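Local coordinates for protein 16S rRNA methyltransferase (PDB 3MQ2) that methylates the N1 position of adenine 1408 in 16S rRNA, using S-adenosyl-L-methionine as methyl donor, and so confers resistance to aminoglycosides such as kanamycin and apramycin, at residues 4-15 and 84-95; 126-134 and 210-218. All blocks are in the same frame, centred on the assembly; numbering follows the deposited sequence.

Contact 1: 4-15 and 84-95; sequences MRRVVGKRVQEF and LYLWATAERLPP. With SAH (S-adenosyl-L-homocysteine), chain C.
Arg5 reaches back with its side chain to the same residue its backbone pairs with. Its carbonyl O accepts from Trp87 N (2.9 Å), while its NE and NH2 both close on Trp87 O, each at 3.0 Å. This side-on grip becomes possible through the bend at chi3 (-65°); the oxygen lies 22° out of the guanidinium plane, and both bonds are well bent at hydrogen. A water joins Arg5 N to Trp87 O as well. Two residues on, Val7 N donates to Tyr85 O at 2.8 Å, from above the carbonyl plane. Strands 5-8 and 84-87 thus cross at 116° and are bridged once, at Arg6 and Leu86. Next to the bridge, the edge of the Phe15 ring meets Leu84 CD2 (3.7 Å from CZ) and Leu86 CD2, while Met4 lays CG against Pro94 and Pro95. Beyond the strand, Ala90 N donates to N1 of the S-adenosyl-L-homocysteine adenine, and Glu91 OE1 accepts from N6. The hairpin of strands 5-8 and 11-14 crosses strand 83-87, which lies at the edge of the seven-stranded sheet, paired on its inner side with strand 52-58; helix 17-24 packs on Met4, Phe15 and Leu84, and helix 65-71 on Val7 and Tyr85.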
loop_
_atom_site.group_PDB
_atom_site.type_symbol
_atom_site.label_atom_id
_atom_site.label_comp_id
_atom_site.label_asym_id
_atom_site.label_seq_id
_atom_site.Cartn_x
_atom_site.Cartn_y
_atom_site.Cartn_z
ATOM N N MET A 4 -5.826 -12.947 11.765
ATOM C CA MET A 4 -5.891 -11.537 11.381
ATOM C C MET A 4 -6.273 -10.695 12.590
ATOM O O MET A 4 -7.093 -11.110 13.408
ATOM C CB MET A 4 -6.900 -11.327 10.261
ATOM C CG MET A 4 -6.491 -11.940 8.932
ATOM S SD MET A 4 -7.686 -11.484 7.684
ATOM C CE MET A 4 -7.183 -12.560 6.335
ATOM N N ARG A 5 -5.689 -9.509 12.693
ATOM C CA ARG A 5 -5.877 -8.675 13.871
ATOM C C ARG A 5 -6.540 -7.375 13.445
ATOM O O ARG A 5 -5.865 -6.463 12.967
ATOM C CB ARG A 5 -4.519 -8.388 14.526
ATOM C CG ARG A 5 -3.855 -9.644 15.113
ATOM C CD ARG A 5 -2.421 -9.383 15.523
ATOM N NE ARG A 5 -1.545 -9.059 14.395
ATOM C CZ ARG A 5 -0.902 -9.956 13.653
ATOM N NH1 ARG A 5 -1.050 -11.271 13.886
ATOM N NH2 ARG A 5 -0.108 -9.534 12.674
ATOM N N ARG A 6 -7.858 -7.294 13.611
ATOM C CA ARG A 6 -8.593 -6.119 13.171
ATOM C C ARG A 6 -8.394 -4.968 14.141
ATOM O O ARG A 6 -8.411 -5.152 15.358
ATOM C CB ARG A 6 -10.088 -6.423 12.999
ATOM C CG ARG A 6 -10.881 -5.202 12.529
ATOM C CD ARG A 6 -12.344 -5.514 12.252
ATOM N NE ARG A 6 -13.017 -4.302 11.767
ATOM C CZ ARG A 6 -14.330 -4.095 11.801
ATOM N NH1 ARG A 6 -15.152 -5.023 12.285
ATOM N NH2 ARG A 6 -14.823 -2.951 11.342
ATOM N N VAL A 7 -8.188 -3.781 13.586
ATOM C CA VAL A 7 -8.094 -2.570 14.386
ATOM C C VAL A 7 -9.366 -1.752 14.263
ATOM O O VAL A 7 -9.808 -1.428 13.154
ATOM C CB VAL A 7 -6.898 -1.707 13.966
ATOM C CG1 VAL A 7 -6.921 -0.371 14.723
ATOM C CG2 VAL A 7 -5.591 -2.463 14.249
ATOM N N VAL A 8 -9.965 -1.422 15.408
ATOM C CA VAL A 8 -11.096 -0.483 15.442
ATOM C C VAL A 8 -10.901 0.481 16.609
ATOM O O VAL A 8 -11.049 0.104 17.768
ATOM C CB VAL A 8 -12.464 -1.187 15.560
ATOM C CG1 VAL A 8 -13.580 -0.154 15.624
ATOM C CG2 VAL A 8 -12.697 -2.141 14.378
ATOM N N GLY A 9 -10.568 1.728 16.294
ATOM C CA GLY A 9 -10.179 2.677 17.320
ATOM C C GLY A 9 -8.985 2.136 18.087
ATOM O O GLY A 9 -7.983 1.735 17.491
ATOM N N LYS A 10 -9.084 2.107 19.410
ATOM C CA LYS A 10 -7.984 1.588 20.221
ATOM C C LYS A 10 -8.097 0.084 20.458
ATOM O O LYS A 10 -7.275 -0.503 21.162
ATOM C CB LYS A 10 -7.918 2.311 21.565
ATOM C CG LYS A 10 -7.685 3.803 21.448
ATOM C CD LYS A 10 -7.567 4.438 22.821
ATOM C CE LYS A 10 -7.223 5.913 22.711
ATOM N NZ LYS A 10 -7.160 6.578 24.045
ATOM N N ARG A 11 -9.123 -0.534 19.892
ATOM C CA ARG A 11 -9.335 -1.966 20.092
ATOM C C ARG A 11 -8.673 -2.782 18.994
ATOM O O ARG A 11 -8.726 -2.416 17.818
ATOM C CB ARG A 11 -10.832 -2.288 20.113
ATOM C CG ARG A 11 -11.147 -3.766 20.275
ATOM C CD ARG A 11 -12.641 -4.035 20.134
ATOM N NE ARG A 11 -12.969 -5.440 20.348
ATOM C CZ ARG A 11 -14.205 -5.930 20.355
ATOM N NH1 ARG A 11 -15.241 -5.123 20.164
ATOM N NH2 ARG A 11 -14.402 -7.229 20.551
ATOM N N VAL A 12 -8.047 -3.886 19.381
ATOM C CA VAL A 12 -7.631 -4.893 18.411
ATOM C C VAL A 12 -8.453 -6.135 18.687
ATOM O O VAL A 12 -8.639 -6.517 19.844
ATOM C CB VAL A 12 -6.127 -5.225 18.528
ATOM C CG1 VAL A 12 -5.764 -6.379 17.605
ATOM C CG2 VAL A 12 -5.286 -3.994 18.195
ATOM N N GLN A 13 -8.983 -6.736 17.626
ATOM C CA GLN A 13 -9.696 -7.998 17.749
ATOM C C GLN A 13 -9.239 -9.008 16.706
ATOM O O GLN A 13 -9.397 -8.796 15.501
ATOM C CB GLN A 13 -11.211 -7.793 17.641
ATOM C CG GLN A 13 -11.989 -9.107 17.736
ATOM C CD GLN A 13 -11.844 -9.780 19.092
ATOM O OE1 GLN A 13 -12.178 -9.195 20.119
ATOM N NE2 GLN A 13 -11.352 -11.018 19.098
ATOM N N GLU A 14 -8.658 -10.104 17.178
ATOM C CA GLU A 14 -8.293 -11.193 16.294
ATOM C C GLU A 14 -9.557 -11.829 15.740
ATOM O O GLU A 14 -10.573 -11.934 16.437
ATOM C CB GLU A 14 -7.444 -12.238 17.030
ATOM C CG GLU A 14 -6.073 -11.722 17.438
ATOM C CD GLU A 14 -5.143 -12.802 17.974
ATOM O OE1 GLU A 14 -4.000 -12.459 18.336
ATOM O OE2 GLU A 14 -5.545 -13.982 18.041
ATOM N N PHE A 15 -9.495 -12.255 14.487
ATOM C CA PHE A 15 -10.578 -13.043 13.924
ATOM C C PHE A 15 -10.039 -14.054 12.904
ATOM O O PHE A 15 -8.899 -13.952 12.448
ATOM C CB PHE A 15 -11.662 -12.141 13.325
ATOM C CG PHE A 15 -11.214 -11.372 12.126
ATOM C CD1 PHE A 15 -10.393 -10.269 12.262
ATOM C CD2 PHE A 15 -11.627 -11.745 10.859
ATOM C CE1 PHE A 15 -9.976 -9.552 11.148
ATOM C CE2 PHE A 15 -11.221 -11.033 9.742
ATOM C CZ PHE A 15 -10.394 -9.934 9.888
ATOM N N LEU A 84 -11.481 -2.848 5.983
ATOM C CA LEU A 84 -10.952 -3.582 7.109
ATOM C C LEU A 84 -9.520 -3.125 7.362
ATOM O O LEU A 84 -8.675 -3.205 6.474
ATOM C CB LEU A 84 -10.984 -5.080 6.784
ATOM C CG LEU A 84 -10.268 -6.035 7.723
ATOM C CD1 LEU A 84 -10.957 -6.048 9.073
ATOM C CD2 LEU A 84 -10.269 -7.437 7.111
ATOM N N TYR A 85 -9.263 -2.626 8.568
ATOM C CA TYR A 85 -7.917 -2.240 8.979
ATOM C C TYR A 85 -7.293 -3.347 9.826
ATOM O O TYR A 85 -7.916 -3.848 10.768
ATOM C CB TYR A 85 -7.960 -0.937 9.786
ATOM C CG TYR A 85 -8.317 0.257 8.939
ATOM C CD1 TYR A 85 -7.366 0.863 8.138
ATOM C CD2 TYR A 85 -9.616 0.761 8.922
ATOM C CE1 TYR A 85 -7.690 1.955 7.354
ATOM C CE2 TYR A 85 -9.954 1.842 8.135
ATOM C CZ TYR A 85 -8.985 2.431 7.353
ATOM O OH TYR A 85 -9.311 3.510 6.571
ATOM N N LEU A 86 -6.060 -3.721 9.493
ATOM C CA LEU A 86 -5.377 -4.818 10.182
ATOM C C LEU A 86 -4.029 -4.366 10.733
ATOM O O LEU A 86 -3.365 -3.505 10.169
ATOM C CB LEU A 86 -5.139 -5.986 9.212
ATOM C CG LEU A 86 -6.376 -6.610 8.573
ATOM C CD1 LEU A 86 -5.968 -7.796 7.687
ATOM C CD2 LEU A 86 -7.387 -7.079 9.625
ATOM N N TRP A 87 -3.614 -4.983 11.828
ATOM C CA TRP A 87 -2.337 -4.668 12.457
ATOM C C TRP A 87 -1.330 -5.696 12.001
ATOM O O TRP A 87 -1.422 -6.855 12.388
ATOM C CB TRP A 87 -2.506 -4.791 13.968
ATOM C CG TRP A 87 -1.374 -4.296 14.808
ATOM C CD1 TRP A 87 -0.391 -3.395 14.465
ATOM C CD2 TRP A 87 -1.117 -4.673 16.170
ATOM N NE1 TRP A 87 0.450 -3.189 15.547
ATOM C CE2 TRP A 87 0.024 -3.960 16.593
ATOM C CE3 TRP A 87 -1.756 -5.533 17.068
ATOM C CZ2 TRP A 87 0.549 -4.094 17.881
ATOM C CZ3 TRP A 87 -1.230 -5.661 18.352
ATOM C CH2 TRP A 87 -0.088 -4.951 18.741
ATOM N N ALA A 88 -0.380 -5.295 11.165
ATOM C CA ALA A 88 0.576 -6.260 10.626
ATOM C C ALA A 88 1.715 -5.557 9.926
ATOM O O ALA A 88 1.548 -4.452 9.424
ATOM C CB ALA A 88 -0.116 -7.206 9.638
ATOM N N THR A 89 2.871 -6.214 9.885
ATOM C CA THR A 89 4.002 -5.692 9.125
ATOM C C THR A 89 4.076 -6.335 7.753
ATOM O O THR A 89 3.530 -7.414 7.522
ATOM C CB THR A 89 5.328 -6.001 9.828
ATOM O OG1 THR A 89 5.555 -7.414 9.810
ATOM C CG2 THR A 89 5.281 -5.512 11.272
ATOM N N ALA A 90 4.804 -5.690 6.847
ATOM C CA ALA A 90 5.025 -6.274 5.534
ATOM C C ALA A 90 5.887 -7.536 5.600
ATOM O O ALA A 90 5.809 -8.392 4.712
ATOM C CB ALA A 90 5.635 -5.244 4.580
ATOM N N GLU A 91 6.701 -7.658 6.648
ATOM C CA GLU A 91 7.509 -8.858 6.847
ATOM C C GLU A 91 6.657 -10.056 7.254
ATOM O O GLU A 91 6.995 -11.203 6.956
ATOM C CB GLU A 91 8.567 -8.614 7.929
ATOM C CG GLU A 91 9.729 -7.724 7.493
ATOM C CD GLU A 91 9.477 -6.247 7.687
ATOM O OE1 GLU A 91 8.328 -5.851 7.991
ATOM O OE2 GLU A 91 10.447 -5.476 7.529
ATOM N N ARG A 92 5.566 -9.785 7.965
ATOM C CA ARG A 92 4.684 -10.840 8.457
ATOM C C ARG A 92 3.240 -10.538 8.104
ATOM O O ARG A 92 2.421 -10.229 8.962
ATOM C CB ARG A 92 4.814 -10.999 9.968
ATOM C CG ARG A 92 6.143 -11.568 10.423
ATOM C CD ARG A 92 6.103 -11.772 11.923
ATOM N NE ARG A 92 7.284 -12.459 12.418
ATOM C CZ ARG A 92 7.406 -12.885 13.668
ATOM N NH1 ARG A 92 6.424 -12.668 14.532
ATOM N NH2 ARG A 92 8.511 -13.501 14.051
ATOM N N LEU A 93 2.939 -10.626 6.817
ATOM C CA LEU A 93 1.615 -10.276 6.336
ATOM C C LEU A 93 0.551 -11.219 6.891
ATOM O O LEU A 93 0.824 -12.380 7.187
ATOM C CB LEU A 93 1.603 -10.304 4.805
ATOM C CG LEU A 93 2.410 -9.160 4.194
ATOM C CD1 LEU A 93 2.712 -9.435 2.733
ATOM C CD2 LEU A 93 1.663 -7.847 4.345
ATOM N N PRO A 94 -0.684 -10.723 7.006
ATOM C CA PRO A 94 -1.812 -11.574 7.391
ATOM C C PRO A 94 -2.024 -12.658 6.335
ATOM O O PRO A 94 -1.538 -12.530 5.206
ATOM C CB PRO A 94 -3.005 -10.601 7.391
ATOM C CG PRO A 94 -2.411 -9.236 7.395
ATOM C CD PRO A 94 -1.108 -9.352 6.682
ATOM N N PRO A 95 -2.741 -13.723 6.703
ATOM C CA PRO A 95 -3.009 -14.850 5.810
ATOM C C PRO A 95 -4.048 -14.489 4.755
ATOM O O PRO A 95 -5.113 -15.104 4.684
ATOM C CB PRO A 95 -3.546 -15.921 6.766
ATOM C CG PRO A 95 -4.190 -15.156 7.853
ATOM C CD PRO A 95 -3.357 -13.906 8.029
HETATM N N SAH C . 0.730 5.021 2.867
HETATM C CA SAH C . 0.411 5.938 3.948
HETATM C CB SAH C . 1.522 5.966 4.995
HETATM C CG SAH C . 2.930 6.042 4.416
HETATM S SD SAH C . 4.151 6.448 5.690
HETATM C C SAH C . 0.189 7.324 3.377
HETATM O O SAH C . -0.203 8.249 4.089
HETATM O OXT SAH C . 0.409 7.534 2.184
HETATM C "C5'" SAH C . 4.765 4.750 5.540
HETATM C "C4'" SAH C . 4.010 3.791 6.454
HETATM O "O4'" SAH C . 4.520 2.487 6.271
HETATM C "C3'" SAH C . 4.183 4.113 7.940
HETATM O "O3'" SAH C . 2.917 4.180 8.547
HETATM C "C2'" SAH C . 4.927 2.941 8.542
HETATM O "O2'" SAH C . 4.409 2.604 9.817
HETATM C "C1'" SAH C . 4.649 1.851 7.528
HETATM N N9 SAH C . 5.695 0.825 7.438
HETATM C C8 SAH C . 7.047 0.977 7.271
HETATM N N7 SAH C . 7.607 -0.264 7.226
HETATM C C5 SAH C . 6.614 -1.184 7.356
HETATM C C6 SAH C . 6.605 -2.571 7.378
HETATM N N6 SAH C . 7.734 -3.262 7.253
HETATM N N1 SAH C . 5.404 -3.226 7.523
HETATM C C2 SAH C . 4.223 -2.525 7.648
HETATM N N3 SAH C . 4.230 -1.149 7.636
HETATM C C4 SAH C . 5.413 -0.506 7.483
HETATM O O HOH W 1 -3.350 -8.817 11.166
HETATM O O HOH W 2 -11.238 -2.261 10.796
#

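Contact 2: 126-134 and 210-218; sequences MAAVCRPGA and LALTGTISP
Two backbone hydrogen bonds join a tight turn to the end of a strand. Residues 131-134 form a type II turn, closed by Ala134 N to Arg131 O at 3.0 Å, and Gly133, with positive phi, is at its third position. From this turn Gly133 N donates to Ile216 O at 2.8 Å, and Ala134 O in return accepts from Ile216 N, also at 2.8 Å. Angles at hydrogen of 172° and 158°, with both donors in the plane of the carbonyl they reach, show two well-formed bonds that fix Ile216 on its N-H and C=O alike. Thr215 CA adds a CA-H...O contact to Ala134 O.

Ile216 is the side chain on which the apolar packing centres. Its two branches separate at CB: CG2, anti to the backbone N, reaches Ala127 CB near the C-terminal end of helix 121-128 at 3.9 Å, whereas CG1, beside that N (chi1 -59°), turns to Cys130 CB and to Ala134 CB, the latter at 3.9 Å. The isoleucine thereby fits between the helix end and the chain that leaves it, with Phe136 of strand 134-141 also against it. At the outer margin Pro132 CB lies 4.2 Å from Pro218 CD, a doubtful contact because Pro218 has an alternate position. Arg131 points away from the strand and forms a salt bridge with Asp29, while Trp176 of strand 176-184 touches Ala127.

Helix 121-128 and the turn lie in the connection from strand 99-105 to its parallel neighbour 134-141, a right-handed crossover as is usual in this fold, and the antiparallel strand 209-216 pairs with 134-141. Strand order 3-2-1-4-5-7-6, with the seventh strand inserted antiparallel between the fifth and sixth, is the signature of the Rossmann-like class I methyltransferases.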
loop_
_atom_site.group_PDB
_atom_site.type_symbol
_atom_site.label_atom_id
_atom_site.label_comp_id
_atom_site.label_asym_id
_atom_site.label_seq_id
_atom_site.Cartn_x
_atom_site.Cartn_y
_atom_site.Cartn_z
ATOM N N MET A 126 4.733 -10.084 -0.490
ATOM C CA MET A 126 3.566 -9.315 -0.888
ATOM C C MET A 126 2.893 -9.976 -2.086
ATOM O O MET A 126 1.664 -10.051 -2.151
ATOM C CB MET A 126 3.943 -7.859 -1.178
ATOM C CG MET A 126 4.136 -7.049 0.110
ATOM S SD MET A 126 4.351 -5.275 -0.183
ATOM C CE MET A 126 5.988 -5.294 -0.913
ATOM N N ALA A 127 3.697 -10.477 -3.018
ATOM C CA ALA A 127 3.140 -11.171 -4.171
ATOM C C ALA A 127 2.370 -12.410 -3.712
ATOM O O ALA A 127 1.395 -12.805 -4.339
ATOM C CB ALA A 127 4.236 -11.555 -5.171
ATOM N N ALA A 128 2.805 -13.015 -2.608
ATOM C CA ALA A 128 2.168 -14.236 -2.111
ATOM C C ALA A 128 0.673 -14.078 -1.839
ATOM O O ALA A 128 -0.107 -15.015 -2.046
ATOM C CB ALA A 128 2.868 -14.724 -0.842
ATOM N N VAL A 129 0.274 -12.905 -1.354
ATOM C CA VAL A 129 -1.125 -12.686 -0.989
ATOM C C VAL A 129 -1.972 -12.273 -2.187
ATOM O O VAL A 129 -3.192 -12.138 -2.076
ATOM C CB VAL A 129 -1.293 -11.635 0.144
ATOM C CG1 VAL A 129 -0.475 -12.034 1.363
ATOM C CG2 VAL A 129 -0.912 -10.240 -0.337
ATOM N N CYS A 130 -1.321 -12.082 -3.327
ATOM C CA CYS A 130 -2.021 -11.639 -4.531
ATOM C C CYS A 130 -2.252 -12.800 -5.474
ATOM O O CYS A 130 -1.454 -13.734 -5.529
ATOM C CB CYS A 130 -1.191 -10.603 -5.287
ATOM S SG CYS A 130 -0.962 -9.054 -4.418
ATOM N N ARG A 131 -3.327 -12.729 -6.247
ATOM C CA ARG A 131 -3.473 -13.677 -7.343
ATOM C C ARG A 131 -2.546 -13.272 -8.479
ATOM O O ARG A 131 -2.237 -12.090 -8.655
ATOM C CB ARG A 131 -4.927 -13.745 -7.829
ATOM C CG ARG A 131 -5.447 -12.452 -8.431
ATOM C CD ARG A 131 -6.674 -12.691 -9.323
ATOM N NE ARG A 131 -7.141 -11.433 -9.907
ATOM C CZ ARG A 131 -7.964 -10.598 -9.284
ATOM N NH1 ARG A 131 -8.410 -10.905 -8.073
ATOM N NH2 ARG A 131 -8.341 -9.463 -9.866
ATOM N N PRO A 132 -2.102 -14.253 -9.271
ATOM C CA PRO A 132 -1.401 -13.899 -10.502
ATOM C C PRO A 132 -2.314 -13.002 -11.338
ATOM O O PRO A 132 -3.509 -13.290 -11.457
ATOM C CB PRO A 132 -1.213 -15.252 -11.197
ATOM C CG PRO A 132 -1.271 -16.268 -10.095
ATOM C CD PRO A 132 -2.255 -15.706 -9.100
ATOM N N GLY A 133 -1.763 -11.924 -11.884
ATOM C CA GLY A 133 -2.539 -10.979 -12.671
ATOM C C GLY A 133 -3.013 -9.773 -11.877
ATOM O O GLY A 133 -3.545 -8.819 -12.450
ATOM N N ALA A 134 -2.827 -9.809 -10.556
ATOM C CA ALA A 134 -3.157 -8.666 -9.708
ATOM C C ALA A 134 -2.401 -7.429 -10.175
ATOM O O ALA A 134 -1.266 -7.528 -10.624
ATOM C CB ALA A 134 -2.783 -8.963 -8.245
ATOM N N LEU A 210 7.373 9.088 -7.576
ATOM C CA LEU A 210 7.522 8.281 -8.779
ATOM C C LEU A 210 6.596 7.076 -8.633
ATOM O O LEU A 210 6.710 6.321 -7.670
ATOM C CB LEU A 210 8.964 7.781 -8.901
ATOM C CG LEU A 210 9.344 6.957 -10.129
ATOM C CD1 LEU A 210 9.165 7.809 -11.379
ATOM C CD2 LEU A 210 10.775 6.460 -10.016
ATOM N N ALA A 211 5.681 6.900 -9.586
ATOM C CA ALA A 211 4.730 5.785 -9.558
ATOM C C ALA A 211 5.218 4.595 -10.374
ATOM O O ALA A 211 5.495 4.720 -11.562
ATOM C CB ALA A 211 3.362 6.236 -10.069
ATOM N N LEU A 212 5.305 3.444 -9.719
ATOM C CA LEU A 212 5.651 2.188 -10.373
ATOM C C LEU A 212 4.386 1.357 -10.449
ATOM O O LEU A 212 3.788 1.053 -9.423
ATOM C CB LEU A 212 6.691 1.430 -9.537
ATOM C CG LEU A 212 7.977 2.156 -9.124
ATOM C CD1 LEU A 212 8.816 1.277 -8.207
ATOM C CD2 LEU A 212 8.785 2.573 -10.329
ATOM N N THR A 213 3.967 0.977 -11.656
ATOM C CA THR A 213 2.771 0.152 -11.774
ATOM C C THR A 213 3.030 -1.080 -12.630
ATOM O O THR A 213 3.966 -1.123 -13.430
ATOM C CB THR A 213 1.556 0.931 -12.337
ATOM O OG1 THR A 213 1.890 1.508 -13.611
ATOM C CG2 THR A 213 1.136 2.054 -11.381
ATOM N N GLY A 214 2.192 -2.084 -12.447
ATOM C CA GLY A 214 2.340 -3.308 -13.202
ATOM C C GLY A 214 1.416 -4.380 -12.669
ATOM O O GLY A 214 0.376 -4.088 -12.066
ATOM N N THR A 215 1.812 -5.626 -12.899
ATOM C CA THR A 215 1.005 -6.772 -12.511
ATOM C C THR A 215 1.879 -7.794 -11.805
ATOM O O THR A 215 3.085 -7.864 -12.027
ATOM C CB THR A 215 0.334 -7.436 -13.734
ATOM O OG1 THR A 215 1.343 -7.889 -14.637
ATOM C CG2 THR A 215 -0.569 -6.447 -14.457
ATOM N N ILE A 216 1.256 -8.583 -10.942
ATOM C CA ILE A 216 1.949 -9.663 -10.261
ATOM C C ILE A 216 1.996 -10.853 -11.215
ATOM O O ILE A 216 0.966 -11.301 -11.716
ATOM C CB ILE A 216 1.220 -10.051 -8.954
ATOM C CG1 ILE A 216 1.122 -8.858 -7.983
ATOM C CG2 ILE A 216 1.913 -11.242 -8.277
ATOM C CD1 ILE A 216 2.483 -8.227 -7.622
ATOM N N SER A 217 3.198 -11.357 -11.473
ATOM C CA SER A 217 3.389 -12.395 -12.478
ATOM C C SER A 217 4.500 -13.313 -11.997
ATOM O O SER A 217 5.652 -13.152 -12.389
ATOM C CB SER A 217 3.767 -11.751 -13.813
ATOM O OG SER A 217 3.733 -12.704 -14.866
ATOM N N PRO A 218 4.162 -14.273 -11.125
ATOM C CA PRO A 218 5.157 -15.178 -10.530
ATOM C C PRO A 218 5.662 -16.263 -11.486
ATOM O O PRO A 218 5.283 -16.313 -12.657
ATOM C CB PRO A 218 4.390 -15.825 -9.367
ATOM C CG PRO A 218 3.204 -14.926 -9.123
ATOM C CD PRO A 218 2.847 -14.400 -10.477
#

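How the contacts relate
Contacts 1 and 2 both reach the seven-stranded sheet, but at different strands: contact 1 at its outermost strand 83-87, contact 2 at strand 209-216, which lies inside the sheet beside 134-141. Each is partly buried, and their centres stand 22 Å apart. Contact 1 buries 644 Å² against 331 Å² and is the more polar, with a guanidinium grip and bridging waters, and its second segment runs on into the cofactor pocket. Contact 2 relies on two backbone bonds and one isoleucine. The two meet where Leu93 CD1 packs on Met126 CA at 3.7 Å, linking the segment that carries the adenine-binding residues to helix 121-128.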